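MbSHANK1 protein (Monosiga brevicollis, PDB 6X23) binds a GIRK3 peptide through its PDZ domain, the part described here, and may serve as a receptor adaptor, as its family suggests. Local coordinates at residues F24-S29 / V92-A97. Numbering follows the deposited sequence.
Sequences FGFRLS and VAFRIA
Val92 lays one methyl over a face of the Phe24 ring, and this CH-pi contact is the first of two ways in which residues 24-29 and 92-97 meet. CG1 of Val92 stands 3.8 Å from the Phe24 centroid, 21° off the normal. Its closest ring atom is CE1 of Phe24, 3.6 Å from CG1 of Val92. CB of Val92 lies 3.6 Å from CZ of Phe24, on the same part of the ring. The torsion that sets CG1 between the backbone N and the carbonyl carbon (chi1 75°) is what turns this methyl onto the ring.

The second way is aromatic. Phe26 and Phe94 approach each other from opposite directions; their planes are nearly perpendicular (87°), yet they meet obliquely, neither stacked nor edge-to-face, with centroids 5.8 Å apart. CZ of Phe26 touches CE2 of Phe94 at 3.6 Å, while CD1 of Leu28, in its own segment, sits at the edge of the Phe26 ring.

The two segments belong to different sheets of the PDZ fold and meet across the core. Ile85 of helix 78-87 touches both Phe24 and Phe94. On strand 26-29, Arg27, Leu28 and Ser29 pair antiparallel with the bound peptide, and Phe26 packs on one of its apolar side chains. The contact is wholly apolar and buried: between these two segments side-chain packing, without hydrogen bonds, joins strand 26-29 and the turn before it to strand 91-99.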
loop_
_atom_site.group_PDB
_atom_site.type_symbol
_atom_site.label_atom_id
_atom_site.label_comp_id
_atom_site.label_asym_id
_atom_site.label_seq_id
_atom_site.Cartn_x
_atom_site.Cartn_y
_atom_site.Cartn_z
ATOM N N PHE A 24 9.587 0.343 -3.203
ATOM C CA PHE A 24 9.130 0.190 -1.827
ATOM C C PHE A 24 9.133 -1.271 -1.405
ATOM O O PHE A 24 9.353 -1.566 -0.225
ATOM C CB PHE A 24 7.744 0.829 -1.663
ATOM C CG PHE A 24 7.764 2.328 -1.859
ATOM C CD1 PHE A 24 8.521 3.137 -1.021
ATOM C CD2 PHE A 24 7.091 2.916 -2.903
ATOM C CE1 PHE A 24 8.579 4.481 -1.205
ATOM C CE2 PHE A 24 7.155 4.275 -3.096
ATOM C CZ PHE A 24 7.906 5.053 -2.248
ATOM N N GLY A 25 8.913 -2.186 -2.352
ATOM C CA GLY A 25 9.070 -3.604 -2.096
ATOM C C GLY A 25 7.795 -4.371 -1.797
ATOM O O GLY A 25 7.776 -5.274 -0.953
ATOM N N PHE A 26 6.743 -4.060 -2.532
ATOM C CA PHE A 26 5.486 -4.802 -2.344
ATOM C C PHE A 26 4.663 -4.717 -3.615
ATOM O O PHE A 26 4.947 -3.898 -4.473
ATOM C CB PHE A 26 4.705 -4.291 -1.137
ATOM C CG PHE A 26 4.125 -2.912 -1.260
ATOM C CD1 PHE A 26 4.875 -1.797 -0.968
ATOM C CD2 PHE A 26 2.821 -2.724 -1.644
ATOM C CE1 PHE A 26 4.327 -0.532 -1.059
ATOM C CE2 PHE A 26 2.277 -1.458 -1.733
ATOM C CZ PHE A 26 3.029 -0.360 -1.442
ATOM N N ARG A 27 3.676 -5.610 -3.741
ATOM C CA ARG A 27 2.788 -5.640 -4.934
ATOM C C ARG A 27 1.390 -5.180 -4.509
ATOM O O ARG A 27 0.786 -5.853 -3.650
ATOM C CB ARG A 27 2.748 -7.050 -5.534
ATOM C CG ARG A 27 4.082 -7.529 -6.087
ATOM C CD ARG A 27 4.206 -9.041 -6.063
ATOM N NE ARG A 27 5.573 -9.494 -6.279
ATOM C CZ ARG A 27 6.396 -8.990 -7.191
ATOM N NH1 ARG A 27 7.623 -9.469 -7.312
ATOM N NH2 ARG A 27 5.992 -8.010 -7.979
ATOM N N LEU A 28 0.902 -4.080 -5.089
ATOM C CA LEU A 28 -0.393 -3.572 -4.720
ATOM C C LEU A 28 -1.425 -4.223 -5.630
ATOM O O LEU A 28 -1.125 -4.630 -6.748
ATOM C CB LEU A 28 -0.400 -2.062 -4.859
ATOM C CG LEU A 28 -1.555 -1.398 -4.158
ATOM C CD1 LEU A 28 -1.390 -1.557 -2.645
ATOM C CD2 LEU A 28 -1.570 0.041 -4.611
ATOM N N SER A 29 -2.636 -4.360 -5.146
ATOM C CA SER A 29 -3.593 -5.158 -5.888
ATOM C C SER A 29 -4.987 -4.681 -5.541
ATOM O O SER A 29 -5.278 -4.431 -4.368
ATOM C CB SER A 29 -3.444 -6.634 -5.539
ATOM O OG SER A 29 -4.463 -7.397 -6.150
ATOM N N VAL A 92 7.327 7.806 1.084
ATOM C CA VAL A 92 5.884 7.700 0.923
ATOM C C VAL A 92 5.308 7.492 2.308
ATOM O O VAL A 92 5.969 6.941 3.190
ATOM C CB VAL A 92 5.476 6.532 -0.019
ATOM C CG1 VAL A 92 5.630 5.199 0.677
ATOM C CG2 VAL A 92 4.077 6.677 -0.517
ATOM N N ALA A 93 4.075 7.931 2.502
ATOM C CA ALA A 93 3.332 7.654 3.720
ATOM C C ALA A 93 1.999 7.023 3.356
ATOM O O ALA A 93 1.315 7.465 2.423
ATOM C CB ALA A 93 3.096 8.913 4.547
ATOM N N PHE A 94 1.660 5.971 4.099
ATOM C CA PHE A 94 0.431 5.209 3.953
ATOM C C PHE A 94 -0.307 5.247 5.277
ATOM O O PHE A 94 0.316 5.174 6.344
ATOM C CB PHE A 94 0.709 3.739 3.588
ATOM C CG PHE A 94 1.300 3.546 2.215
ATOM C CD1 PHE A 94 0.824 4.260 1.133
ATOM C CD2 PHE A 94 2.350 2.664 2.013
ATOM C CE1 PHE A 94 1.365 4.083 -0.132
ATOM C CE2 PHE A 94 2.910 2.504 0.750
ATOM C CZ PHE A 94 2.410 3.220 -0.318
ATOM N N ARG A 95 -1.626 5.367 5.205
ATOM C CA ARG A 95 -2.512 4.902 6.259
ATOM C C ARG A 95 -3.262 3.688 5.729
ATOM O O ARG A 95 -3.792 3.727 4.619
ATOM C CB ARG A 95 -3.489 5.994 6.679
ATOM C CG ARG A 95 -4.414 5.613 7.818
ATOM C CD ARG A 95 -5.241 6.792 8.201
ATOM N NE ARG A 95 -5.910 6.555 9.469
ATOM C CZ ARG A 95 -6.717 7.445 10.039
ATOM N NH1 ARG A 95 -6.944 8.605 9.431
ATOM N NH2 ARG A 95 -7.304 7.175 11.205
ATOM N N ILE A 96 -3.300 2.615 6.505
ATOM C CA ILE A 96 -3.859 1.349 6.052
ATOM C C ILE A 96 -4.787 0.772 7.108
ATOM O O ILE A 96 -4.752 1.153 8.277
ATOM C CB ILE A 96 -2.767 0.324 5.715
ATOM C CG1 ILE A 96 -1.842 0.124 6.932
ATOM C CG2 ILE A 96 -2.059 0.745 4.436
ATOM C CD1 ILE A 96 -2.158 -1.134 7.776
ATOM N N ALA A 97 -5.584 -0.203 6.672
ATOM C CA ALA A 97 -6.487 -0.955 7.536
ATOM C C ALA A 97 -6.037 -2.409 7.569
ATOM O O ALA A 97 -5.754 -2.997 6.524
ATOM C CB ALA A 97 -7.937 -0.839 7.051
#